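Local coordinates for Nrps/pks (Streptomyces albus, PDB 4OPE), which probably catalyses decarboxylative Claisen-type chain extension as a ketosynthase domain of the OzmH polyketide synthase in oxazolomycin biosynthesis, at residues D92-I97 / G201-S206; W103-D108 / S243-L248; T121-G126 / S154-V159; C195-A200 / L247-S252. All blocks are in the same frame, centred on the assembly; numbering follows the deposited sequence.

Contact 1 (D92-I97 / G201-S206); sequences DPQERI and GGVNVS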
loop_
_atom_site.group_PDB
_atom_site.type_symbol
_atom_site.label_atom_id
_atom_site.label_comp_id
_atom_site.label_asym_id
_atom_site.label_seq_id
_atom_site.Cartn_x
_atom_site.Cartn_y
_atom_site.Cartn_z
ATOM N N ASP A 92 15.806 7.192 2.934
ATOM C CA ASP A 92 14.962 8.326 2.587
ATOM C C ASP A 92 14.521 9.024 3.846
ATOM O O ASP A 92 14.181 8.360 4.801
ATOM C CB ASP A 92 13.720 7.786 1.869
ATOM C CG ASP A 92 12.984 8.838 1.086
ATOM O OD1 ASP A 92 12.595 9.882 1.664
ATOM O OD2 ASP A 92 12.773 8.592 -0.123
ATOM N N PRO A 93 14.484 10.365 3.850
ATOM C CA PRO A 93 14.021 11.090 5.013
ATOM C C PRO A 93 12.571 10.823 5.373
ATOM O O PRO A 93 12.174 11.058 6.483
ATOM C CB PRO A 93 14.225 12.562 4.612
ATOM C CG PRO A 93 14.422 12.563 3.174
ATOM C CD PRO A 93 15.085 11.273 2.876
ATOM N N GLN A 94 11.784 10.313 4.444
ATOM C CA GLN A 94 10.419 9.905 4.755
ATOM C C GLN A 94 10.442 8.815 5.821
ATOM O O GLN A 94 9.676 8.871 6.756
ATOM C CB GLN A 94 9.670 9.470 3.481
ATOM C CG GLN A 94 9.557 10.615 2.478
ATOM C CD GLN A 94 8.932 10.267 1.118
ATOM O OE1 GLN A 94 8.463 11.172 0.398
ATOM N NE2 GLN A 94 8.941 8.996 0.752
ATOM N N GLU A 95 11.312 7.830 5.690
ATOM C CA GLU A 95 11.412 6.767 6.701
ATOM C C GLU A 95 11.835 7.319 8.070
ATOM O O GLU A 95 11.299 6.986 9.087
ATOM C CB GLU A 95 12.417 5.724 6.234
ATOM C CG GLU A 95 12.494 4.467 7.085
ATOM C CD GLU A 95 13.272 3.320 6.412
ATOM O OE1 GLU A 95 13.894 3.496 5.340
ATOM O OE2 GLU A 95 13.276 2.216 6.972
ATOM N N ARG A 96 12.758 8.240 8.074
ATOM C CA ARG A 96 13.263 8.750 9.318
ATOM C C ARG A 96 12.272 9.640 10.036
ATOM O O ARG A 96 12.086 9.560 11.246
ATOM C CB ARG A 96 14.508 9.548 9.033
ATOM C CG ARG A 96 15.563 8.780 8.222
ATOM C CD ARG A 96 16.808 9.617 8.094
ATOM N NE ARG A 96 17.231 9.782 6.720
ATOM C CZ ARG A 96 17.716 10.903 6.223
ATOM N NH1 ARG A 96 17.779 12.024 6.939
ATOM N NH2 ARG A 96 18.120 10.905 4.983
ATOM N N ILE A 97 11.648 10.518 9.276
ATOM C CA ILE A 97 10.725 11.474 9.836
ATOM C C ILE A 97 9.485 10.786 10.356
ATOM O O ILE A 97 8.954 11.143 11.414
ATOM C CB ILE A 97 10.387 12.525 8.793
ATOM C CG1 ILE A 97 11.624 13.410 8.632
ATOM C CG2 ILE A 97 9.161 13.323 9.213
ATOM C CD1 ILE A 97 11.460 14.515 7.622
ATOM N N GLY A 201 -1.102 6.824 8.839
ATOM C CA GLY A 201 -0.450 8.090 8.535
ATOM C C GLY A 201 -0.025 8.200 7.092
ATOM O O GLY A 201 -0.346 7.342 6.238
ATOM N N GLY A 202 0.705 9.275 6.810
ATOM C CA GLY A 202 1.322 9.412 5.516
ATOM C C GLY A 202 2.447 10.398 5.619
ATOM O O GLY A 202 2.463 11.235 6.517
ATOM N N VAL A 203 3.358 10.338 4.660
ATOM C CA VAL A 203 4.534 11.151 4.712
ATOM C C VAL A 203 4.930 11.490 3.315
ATOM O O VAL A 203 4.763 10.661 2.430
ATOM C CB VAL A 203 5.678 10.462 5.468
ATOM C CG1 VAL A 203 5.948 9.100 4.934
ATOM C CG2 VAL A 203 6.954 11.278 5.381
ATOM N N ASN A 204 5.422 12.711 3.120
ATOM C CA ASN A 204 5.924 13.129 1.843
ATOM C C ASN A 204 7.048 14.160 1.995
ATOM O O ASN A 204 6.859 15.190 2.638
ATOM C CB ASN A 204 4.765 13.726 1.086
ATOM C CG ASN A 204 5.100 14.036 -0.347
ATOM O OD1 ASN A 204 5.314 13.119 -1.141
ATOM N ND2 ASN A 204 5.092 15.328 -0.706
ATOM N N VAL A 205 8.207 13.874 1.403
ATOM C CA VAL A 205 9.336 14.810 1.384
ATOM C C VAL A 205 9.801 15.089 -0.017
ATOM O O VAL A 205 10.006 14.177 -0.776
ATOM C CB VAL A 205 10.541 14.273 2.164
ATOM C CG1 VAL A 205 11.677 15.264 2.118
ATOM C CG2 VAL A 205 10.178 14.039 3.616
ATOM N N SER A 206 9.981 16.364 -0.332
ATOM C CA SER A 206 10.474 16.843 -1.622
ATOM C C SER A 206 11.994 16.925 -1.598
ATOM O O SER A 206 12.589 18.014 -1.474
ATOM C CB SER A 206 9.956 18.247 -1.880
ATOM O OG SER A 206 8.557 18.230 -1.976
HETATM O O HOH W 1 5.879 10.428 -0.784
HETATM O O HOH W 2 10.140 11.541 -1.981
#

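Contact 2 (W103-D108 / S243-L248); sequences WHLLED and SGAVLL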
loop_
_atom_site.group_PDB
_atom_site.type_symbol
_atom_site.label_atom_id
_atom_site.label_comp_id
_atom_site.label_asym_id
_atom_site.label_seq_id
_atom_site.Cartn_x
_atom_site.Cartn_y
_atom_site.Cartn_z
ATOM N N TRP A 103 6.605 8.328 17.165
ATOM C CA TRP A 103 6.981 8.582 18.555
ATOM C C TRP A 103 6.110 9.705 19.121
ATOM O O TRP A 103 5.538 9.564 20.218
ATOM C CB TRP A 103 8.455 8.973 18.710
ATOM C CG TRP A 103 8.820 9.041 20.152
ATOM C CD1 TRP A 103 8.771 10.131 20.976
ATOM C CD2 TRP A 103 9.248 7.939 20.966
ATOM N NE1 TRP A 103 9.157 9.782 22.263
ATOM C CE2 TRP A 103 9.439 8.442 22.290
ATOM C CE3 TRP A 103 9.487 6.586 20.711
ATOM C CZ2 TRP A 103 9.837 7.626 23.345
ATOM C CZ3 TRP A 103 9.903 5.770 21.766
ATOM C CH2 TRP A 103 10.076 6.294 23.061
ATOM N N HIS A 104 6.002 10.824 18.394
ATOM C CA HIS A 104 5.236 11.925 18.913
ATOM C C HIS A 104 3.749 11.615 18.965
ATOM O O HIS A 104 3.057 12.102 19.853
ATOM C CB HIS A 104 5.500 13.175 18.139
ATOM C CG HIS A 104 6.867 13.729 18.354
ATOM N ND1 HIS A 104 7.616 14.276 17.339
ATOM C CD2 HIS A 104 7.618 13.828 19.473
ATOM C CE1 HIS A 104 8.771 14.696 17.819
ATOM N NE2 HIS A 104 8.790 14.448 19.117
ATOM N N LEU A 105 3.265 10.784 18.059
ATOM C CA LEU A 105 1.878 10.356 18.119
ATOM C C LEU A 105 1.573 9.654 19.456
ATOM O O LEU A 105 0.518 9.916 20.108
ATOM C CB LEU A 105 1.571 9.396 16.950
ATOM C CG LEU A 105 0.291 8.558 16.959
ATOM C CD1 LEU A 105 -0.844 9.555 16.946
ATOM C CD2 LEU A 105 0.155 7.646 15.748
ATOM N N LEU A 106 2.456 8.742 19.871
ATOM C CA LEU A 106 2.182 7.990 21.089
ATOM C C LEU A 106 2.159 8.936 22.278
ATOM O O LEU A 106 1.287 8.851 23.149
ATOM C CB LEU A 106 3.186 6.904 21.262
ATOM C CG LEU A 106 2.793 5.530 20.728
ATOM C CD1 LEU A 106 1.885 5.500 19.514
ATOM C CD2 LEU A 106 4.052 4.736 20.496
ATOM N N GLU A 107 3.059 9.908 22.271
ATOM C CA GLU A 107 3.038 10.920 23.316
ATOM C C GLU A 107 1.751 11.730 23.288
ATOM O O GLU A 107 1.153 11.984 24.324
ATOM C CB GLU A 107 4.263 11.819 23.240
ATOM C CG GLU A 107 5.544 11.017 23.406
ATOM C CD GLU A 107 6.787 11.873 23.578
ATOM O OE1 GLU A 107 6.818 13.004 22.951
ATOM O OE2 GLU A 107 7.709 11.393 24.329
ATOM N N ASP A 108 1.264 12.076 22.114
ATOM C CA ASP A 108 0.027 12.854 22.071
ATOM C C ASP A 108 -1.170 12.030 22.537
ATOM O O ASP A 108 -2.029 12.530 23.205
ATOM C CB ASP A 108 -0.224 13.457 20.700
ATOM C CG ASP A 108 -1.488 14.312 20.670
ATOM O OD1 ASP A 108 -1.502 15.472 21.202
ATOM O OD2 ASP A 108 -2.480 13.811 20.095
ATOM N N SER A 243 4.439 15.122 7.269
ATOM C CA SER A 243 4.395 13.832 7.918
ATOM C C SER A 243 3.266 13.909 8.937
ATOM O O SER A 243 3.158 14.920 9.675
ATOM C CB SER A 243 5.691 13.612 8.681
ATOM O OG SER A 243 5.848 12.264 9.036
ATOM N N GLY A 244 2.424 12.867 8.985
ATOM C CA GLY A 244 1.380 12.859 9.936
ATOM C C GLY A 244 0.865 11.499 10.243
ATOM O O GLY A 244 0.936 10.602 9.428
ATOM N N ALA A 245 0.320 11.351 11.451
ATOM C CA ALA A 245 -0.258 10.089 11.846
ATOM C C ALA A 245 -1.303 10.295 12.926
ATOM O O ALA A 245 -1.211 11.227 13.726
ATOM C CB ALA A 245 0.845 9.179 12.350
ATOM N N VAL A 246 -2.287 9.409 12.932
ATOM C CA VAL A 246 -3.272 9.370 13.959
ATOM C C VAL A 246 -3.246 7.981 14.571
ATOM O O VAL A 246 -2.770 6.997 13.959
ATOM C CB VAL A 246 -4.681 9.628 13.393
ATOM C CG1 VAL A 246 -4.806 11.038 12.856
ATOM C CG2 VAL A 246 -5.041 8.647 12.297
ATOM N N LEU A 247 -3.806 7.870 15.769
ATOM C CA LEU A 247 -3.825 6.567 16.477
ATOM C C LEU A 247 -5.255 6.177 16.698
ATOM O O LEU A 247 -6.042 6.973 17.207
ATOM C CB LEU A 247 -3.068 6.635 17.814
ATOM C CG LEU A 247 -2.890 5.263 18.513
ATOM C CD1 LEU A 247 -1.961 4.370 17.752
ATOM C CD2 LEU A 247 -2.320 5.429 19.887
ATOM N N LEU A 248 -5.571 4.952 16.307
ATOM C CA LEU A 248 -6.947 4.472 16.243
ATOM C C LEU A 248 -7.235 3.325 17.218
ATOM O O LEU A 248 -6.346 2.540 17.559
ATOM C CB LEU A 248 -7.239 4.021 14.825
ATOM C CG LEU A 248 -6.996 5.077 13.741
ATOM C CD1 LEU A 248 -6.827 4.422 12.378
ATOM C CD2 LEU A 248 -8.150 6.060 13.703
#

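Contact 3 (T121-G126 / S154-V159); sequences TGVFVG and SVANRV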
loop_
_atom_site.group_PDB
_atom_site.type_symbol
_atom_site.label_atom_id
_atom_site.label_comp_id
_atom_site.label_asym_id
_atom_site.label_seq_id
_atom_site.Cartn_x
_atom_site.Cartn_y
_atom_site.Cartn_z
ATOM N N THR A 121 -1.059 -4.110 17.521
ATOM C CA THR A 121 -1.085 -2.794 16.884
ATOM C C THR A 121 -0.661 -2.877 15.432
ATOM O O THR A 121 0.359 -3.464 15.125
ATOM C CB THR A 121 -0.222 -1.777 17.643
ATOM O OG1 THR A 121 -0.672 -1.706 19.016
ATOM C CG2 THR A 121 -0.338 -0.382 17.015
ATOM N N GLY A 122 -1.485 -2.310 14.541
ATOM C CA GLY A 122 -1.176 -2.268 13.113
ATOM C C GLY A 122 -0.557 -0.925 12.712
ATOM O O GLY A 122 -0.722 0.072 13.414
ATOM N N VAL A 123 0.144 -0.926 11.577
ATOM C CA VAL A 123 0.721 0.281 10.957
ATOM C C VAL A 123 0.388 0.296 9.487
ATOM O O VAL A 123 0.592 -0.715 8.792
ATOM C CB VAL A 123 2.219 0.262 11.057
ATOM C CG1 VAL A 123 2.813 1.454 10.329
ATOM C CG2 VAL A 123 2.623 0.250 12.513
ATOM N N PHE A 124 -0.135 1.444 9.053
ATOM C CA PHE A 124 -0.636 1.731 7.700
ATOM C C PHE A 124 -0.224 3.160 7.324
ATOM O O PHE A 124 -0.658 4.138 7.951
ATOM C CB PHE A 124 -2.154 1.651 7.672
ATOM C CG PHE A 124 -2.706 0.338 8.132
ATOM C CD1 PHE A 124 -2.797 0.031 9.474
ATOM C CD2 PHE A 124 -3.135 -0.582 7.223
ATOM C CE1 PHE A 124 -3.306 -1.185 9.898
ATOM C CE2 PHE A 124 -3.628 -1.816 7.631
ATOM C CZ PHE A 124 -3.722 -2.117 8.973
ATOM N N VAL A 125 0.637 3.281 6.318
ATOM C CA VAL A 125 1.250 4.560 5.959
ATOM C C VAL A 125 1.214 4.749 4.494
ATOM O O VAL A 125 1.562 3.851 3.758
ATOM C CB VAL A 125 2.713 4.643 6.451
ATOM C CG1 VAL A 125 3.594 3.565 5.837
ATOM C CG2 VAL A 125 3.295 6.047 6.260
ATOM N N GLY A 126 0.780 5.926 4.054
ATOM C CA GLY A 126 0.698 6.204 2.616
ATOM C C GLY A 126 1.871 7.009 2.141
ATOM O O GLY A 126 2.292 7.992 2.800
ATOM N N SER A 154 9.638 -0.311 3.963
ATOM C CA SER A 154 10.556 0.033 5.040
ATOM C C SER A 154 10.023 1.118 6.005
ATOM O O SER A 154 10.208 1.049 7.233
ATOM C CB SER A 154 11.879 0.472 4.468
ATOM O OG SER A 154 12.917 0.050 5.326
ATOM N N VAL A 155 9.325 2.099 5.456
ATOM C CA VAL A 155 8.699 3.070 6.280
ATOM C C VAL A 155 7.712 2.435 7.304
ATOM O O VAL A 155 7.717 2.801 8.514
ATOM C CB VAL A 155 7.989 4.122 5.446
ATOM C CG1 VAL A 155 7.437 5.180 6.374
ATOM C CG2 VAL A 155 8.948 4.737 4.432
ATOM N N ALA A 156 6.873 1.497 6.871
ATOM C CA ALA A 156 5.976 0.891 7.834
ATOM C C ALA A 156 6.718 -0.109 8.739
ATOM O O ALA A 156 6.559 -0.091 9.963
ATOM C CB ALA A 156 4.828 0.233 7.140
ATOM N N ASN A 157 7.529 -0.972 8.126
ATOM C CA ASN A 157 8.190 -2.088 8.828
ATOM C C ASN A 157 9.142 -1.604 9.926
ATOM O O ASN A 157 9.183 -2.145 11.017
ATOM C CB ASN A 157 9.007 -2.916 7.842
ATOM C CG ASN A 157 8.175 -3.700 6.879
ATOM O OD1 ASN A 157 8.698 -4.184 5.904
ATOM N ND2 ASN A 157 6.902 -3.842 7.136
ATOM N N ARG A 158 9.893 -0.566 9.615
ATOM C CA ARG A 158 10.759 0.004 10.592
ATOM C C ARG A 158 9.975 0.560 11.807
ATOM O O ARG A 158 10.348 0.348 12.974
ATOM C CB ARG A 158 11.619 1.065 9.946
ATOM C CG ARG A 158 12.739 1.562 10.861
ATOM C CD ARG A 158 13.941 2.011 10.048
ATOM N NE ARG A 158 15.007 1.033 10.140
ATOM C CZ ARG A 158 15.893 0.746 9.191
ATOM N NH1 ARG A 158 15.883 1.330 8.009
ATOM N NH2 ARG A 158 16.809 -0.161 9.435
ATOM N N VAL A 159 8.878 1.234 11.563
ATOM C CA VAL A 159 7.994 1.579 12.683
ATOM C C VAL A 159 7.532 0.312 13.459
ATOM O O VAL A 159 7.630 0.226 14.711
ATOM C CB VAL A 159 6.814 2.424 12.190
ATOM C CG1 VAL A 159 5.710 2.504 13.234
ATOM C CG2 VAL A 159 7.326 3.804 11.899
#

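Contact 4 (C195-A200 / L247-S252); sequences CEVAVA and LLKRRS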
loop_
_atom_site.group_PDB
_atom_site.type_symbol
_atom_site.label_atom_id
_atom_site.label_comp_id
_atom_site.label_asym_id
_atom_site.label_seq_id
_atom_site.Cartn_x
_atom_site.Cartn_y
_atom_site.Cartn_z
ATOM N N CYS A 195 -6.151 -6.248 14.023
ATOM C CA CYS A 195 -5.506 -5.647 15.154
ATOM C C CYS A 195 -6.541 -4.934 16.033
ATOM O O CYS A 195 -7.725 -5.024 15.754
ATOM C CB CYS A 195 -4.386 -4.702 14.693
ATOM S SG CYS A 195 -4.905 -3.437 13.513
ATOM N N GLU A 196 -6.093 -4.308 17.125
ATOM C CA GLU A 196 -7.000 -3.648 18.073
ATOM C C GLU A 196 -6.774 -2.177 18.099
ATOM O O GLU A 196 -7.667 -1.424 18.407
ATOM C CB GLU A 196 -6.824 -4.209 19.499
ATOM C CG GLU A 196 -7.189 -5.695 19.621
ATOM C CD GLU A 196 -6.298 -6.452 20.612
ATOM O OE1 GLU A 196 -6.566 -6.412 21.841
ATOM O OE2 GLU A 196 -5.323 -7.104 20.165
ATOM N N VAL A 197 -5.550 -1.788 17.817
ATOM C CA VAL A 197 -5.147 -0.421 17.761
ATOM C C VAL A 197 -4.412 -0.299 16.453
ATOM O O VAL A 197 -3.835 -1.304 15.994
ATOM C CB VAL A 197 -4.201 -0.132 18.911
ATOM C CG1 VAL A 197 -3.562 1.242 18.763
ATOM C CG2 VAL A 197 -4.964 -0.224 20.204
ATOM N N ALA A 198 -4.459 0.885 15.829
ATOM C CA ALA A 198 -3.730 1.095 14.555
ATOM C C ALA A 198 -3.085 2.455 14.397
ATOM O O ALA A 198 -3.625 3.449 14.840
ATOM C CB ALA A 198 -4.669 0.862 13.390
ATOM N N VAL A 199 -1.928 2.503 13.781
ATOM C CA VAL A 199 -1.339 3.788 13.405
ATOM C C VAL A 199 -1.653 3.987 11.959
ATOM O O VAL A 199 -1.321 3.135 11.175
ATOM C CB VAL A 199 0.174 3.739 13.523
ATOM C CG1 VAL A 199 0.833 4.966 12.928
ATOM C CG2 VAL A 199 0.542 3.576 14.970
ATOM N N ALA A 200 -2.300 5.085 11.593
ATOM C CA ALA A 200 -2.506 5.415 10.150
ATOM C C ALA A 200 -1.888 6.736 9.881
ATOM O O ALA A 200 -2.138 7.689 10.605
ATOM C CB ALA A 200 -3.991 5.523 9.832
ATOM N N LEU A 247 -3.806 7.870 15.769
ATOM C CA LEU A 247 -3.825 6.567 16.477
ATOM C C LEU A 247 -5.255 6.177 16.698
ATOM O O LEU A 247 -6.042 6.973 17.207
ATOM C CB LEU A 247 -3.068 6.635 17.814
ATOM C CG LEU A 247 -2.890 5.263 18.513
ATOM C CD1 LEU A 247 -1.961 4.370 17.752
ATOM C CD2 LEU A 247 -2.320 5.429 19.887
ATOM N N LEU A 248 -5.571 4.952 16.307
ATOM C CA LEU A 248 -6.947 4.472 16.243
ATOM C C LEU A 248 -7.235 3.325 17.218
ATOM O O LEU A 248 -6.346 2.540 17.559
ATOM C CB LEU A 248 -7.239 4.021 14.825
ATOM C CG LEU A 248 -6.996 5.077 13.741
ATOM C CD1 LEU A 248 -6.827 4.422 12.378
ATOM C CD2 LEU A 248 -8.150 6.060 13.703
ATOM N N LYS A 249 -8.486 3.243 17.647
ATOM C CA LYS A 249 -8.910 2.382 18.765
ATOM C C LYS A 249 -10.420 2.172 18.664
ATOM O O LYS A 249 -11.116 3.055 18.177
ATOM C CB LYS A 249 -8.669 3.123 20.075
ATOM C CG LYS A 249 -7.947 2.395 21.186
ATOM C CD LYS A 249 -7.122 3.383 21.979
ATOM C CE LYS A 249 -6.177 2.710 22.975
ATOM N NZ LYS A 249 -4.918 3.518 23.143
ATOM N N ARG A 250 -10.930 1.045 19.148
ATOM C CA ARG A 250 -12.366 0.909 19.405
ATOM C C ARG A 250 -12.807 1.845 20.506
ATOM O O ARG A 250 -12.079 2.001 21.499
ATOM C CB ARG A 250 -12.711 -0.500 19.823
ATOM C CG ARG A 250 -12.720 -1.459 18.670
ATOM C CD ARG A 250 -13.203 -2.795 19.133
ATOM N NE ARG A 250 -12.981 -3.866 18.170
ATOM C CZ ARG A 250 -13.767 -4.109 17.122
ATOM N NH1 ARG A 250 -14.819 -3.324 16.848
ATOM N NH2 ARG A 250 -13.481 -5.144 16.333
ATOM N N ARG A 251 -13.987 2.466 20.356
ATOM C CA ARG A 251 -14.483 3.373 21.403
ATOM C C ARG A 251 -14.429 2.735 22.793
ATOM O O ARG A 251 -13.943 3.354 23.743
ATOM C CB ARG A 251 -15.914 3.843 21.161
ATOM C CG ARG A 251 -16.193 5.149 21.910
ATOM C CD ARG A 251 -17.625 5.356 22.379
ATOM N NE ARG A 251 -18.491 6.089 21.440
ATOM C CZ ARG A 251 -18.473 7.414 21.213
ATOM N NH1 ARG A 251 -19.352 7.915 20.343
ATOM N NH2 ARG A 251 -17.588 8.246 21.812
ATOM N N SER A 252 -14.910 1.496 22.889
ATOM C CA SER A 252 -14.906 0.768 24.139
ATOM C C SER A 252 -13.511 0.698 24.733
ATOM O O SER A 252 -13.339 0.864 25.936
ATOM C CB SER A 252 -15.459 -0.635 23.951
ATOM O OG SER A 252 -14.800 -1.311 22.895
#

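Contact 1 (D92-I97 / G201-S206)
Gln-94 reaches from the first turn of its helix to the backbone of Val-205. Its CG is anti to the carbonyl carbon (chi1 -62°), and the chain then runs out extended. This carries OE1 to the Val-205 N-H, 2.9 Å from OE1 to N. The bond is nearly straight (170°) and uses an in-plane lone pair of the amide oxygen. Two waters also approach OE1. Water 2 donates to it and to Val-205 O, so it bridges side chain and backbone past the strand. Water 1 lies between Gln-94 OE1 and Asn-204 OD1, 2.8 Å from OD1. NE2 of Gln-94 donates to Tyr-129 O, and Asn-204 ND2 bonds Glu-353. The segments are the N-terminal end of helix 93-108 and the C-terminal end of strand 197-204, in the N-terminal half of a thiolase-type ketosynthase fold. Asp-92 is the N-cap of that helix: its OD1 accepts from Gln-94 N at 2.9 Å. The apolar contacts lie beside the amide's stem and around Val-205. Gln-94 CB meets Val-203 CG2 at 3.8 Å, and Gln-94 CG meets Val-205 CG2 at 3.7 Å. Pro-93 CG touches Val-205 CG1 at 4.0 Å, and Ile-97 CD1 touches Val-205 CG2 at 4.2 Å.

Contact 2 (W103-D108 / S243-L248)
The flat peptide group between Val-246 and Leu-247 takes both methyls of Leu-105 over one face. Leu-105 CD2 lies 3.5 Å from Val-246 O, and Leu-105 CD1 lies 3.6 Å from Leu-247 N. The aromatic rings of the helix do not face the strand. Trp-103 packs edge-to-face with Phe-80 and with Phe-570, and His-104 has Glu-107 OE1 in plane at its ring edge. The motif is a helix laid on a sheet. Helix 93-108 covers one side of the N-terminal half of the mixed sheet of the thiolase fold, here along strand 242-250. The N-to-C directions of the two segments differ by 42°, with their axes 8.4 Å apart at closest approach. Leu-105 makes most of the contact. Its CG is anti to the backbone N (chi1 166°), which sends the branch toward the strand. There Leu-105 CD2 meets the methyl of Ala-245, CB, at 3.8 Å. An alanine in place of Leu-105 would probably open a gap over this peptide and take from Ala-245 and Leu-247 the methyls that meet them here. Leu-105 also touches Val-199 on the next strand, so one side chain spans two strands. Leu-106 adds a lighter contact. Its CB points away from the strand, yet its end turns back, and Leu-106 CD1 comes to 4.2 Å from Leu-247 CD2. Nearer the backbone, Leu-247 CB rests 3.8 Å from Leu-105 CD1.

Contact 3 (T121-G126 / S154-V159)
Val-123 faces helix 152-163 across a wholly apolar seam. The setting is a beta-alpha-beta crossover of the thiolase fold. Strand 121-126 leads through this helix to strand 169-173, its parallel neighbour in the sheet. From CB the Val-123 side chain forks at once. CG1 is anti to the backbone N (chi1 176°) and lies beside Ala-156, 4.0 Å from its CB and 4.1 Å from its CA. CG2 is anti to the carbonyl carbon and meets Val-159 CG1 at 3.9 Å. The two branches therefore divide their work between residues about one helical turn apart. Val-125, two residues on and on the same side of the strand, takes a different rotamer. Its CG1 sits between the backbone N and the carbonyl carbon (chi1 61°). The small side chain of Ala-156 lets the strand come near, and the CA atoms of Val-123 and Ala-156 are 6.1 Å apart. Strand and helix run nearly antiparallel, at 154°. Phe-98 of helix 93-108 touches Val-125, Val-155 and Val-159, so a second helix packs against this seam. Helix 152-163 also lies at the subunit interface: Asn-157 ND2 bonds Ser-427 OG of the second subunit. Back at the seam, Val-125 CG1 rests 3.8 Å from Ala-156 CB and 4.2 Å from Val-155 CG1.

Contact 4 (C195-A200 / L247-S252)
Val-197 holds CG1 anti to its backbone N (chi1 171°), which turns this methyl to Leu-247. Leu-247 likewise has CG anti to N, and chi2 (68°) brings CD1 back over the neighbouring strand. The two methyls, Val-197 CG1 and Leu-247 CD1, meet at 3.7 Å. Val-199 repeats the first torsion of Val-197, and its CG2 touches the same Leu-247 CD1 at 3.8 Å. The side chains of Val-197 and Lys-249 lie alongside each other and point the same way, with Val-197 CG2 4.1 Å from Lys-249 CG. An alanine at Val-197 would probably leave a gap beside Leu-247 CD1 and remove the methyl beside Lys-249 CG. The backbones are joined by two bonds between Ala-198 and Leu-248, an antiparallel hydrogen-bonded pair. Leu-248 N donates in the carbonyl plane to Ala-198 O at 2.9 Å. Ala-198 N donates to Leu-248 O at 3.0 Å, but comes from above that carbonyl's plane. The side chains of this pair are on the other face, where Leu-248 CD1 meets Ala-200 CB at 4.0 Å. Helix 178-192 covers that face through Ala-186, while Leu-105 of helix 93-108 packs on Val-199 and Leu-247. Two antiparallel strands between helical layers, in a sheet ordered 3-2-4-5-1, are typical of the N-terminal half of the thiolase fold.

All four contacts belong to one sheet and its helices. Contacts 1 and 2 use opposite ends of helix 93-108, against strands 197-204 and 242-250. Contact 4 joins these two strands, and it shares Leu-247 and Leu-248 with contact 2. Contact 3 adds strand 121-126, which bonds to 197-204 through Gly-122 and Gly-126 among others, and helix 152-163, which meets the second subunit. The touching residues of contacts 1, 2 and 3 are all buried. Contact 4 is mostly buried, but Glu-196 is exposed and Arg-250 partly so. Chemistry follows place: backbone bonds between strands in contact 4, aliphatic packing of helix on sheet in contacts 2 and 3, and an amide with waters at the strand end in contact 1.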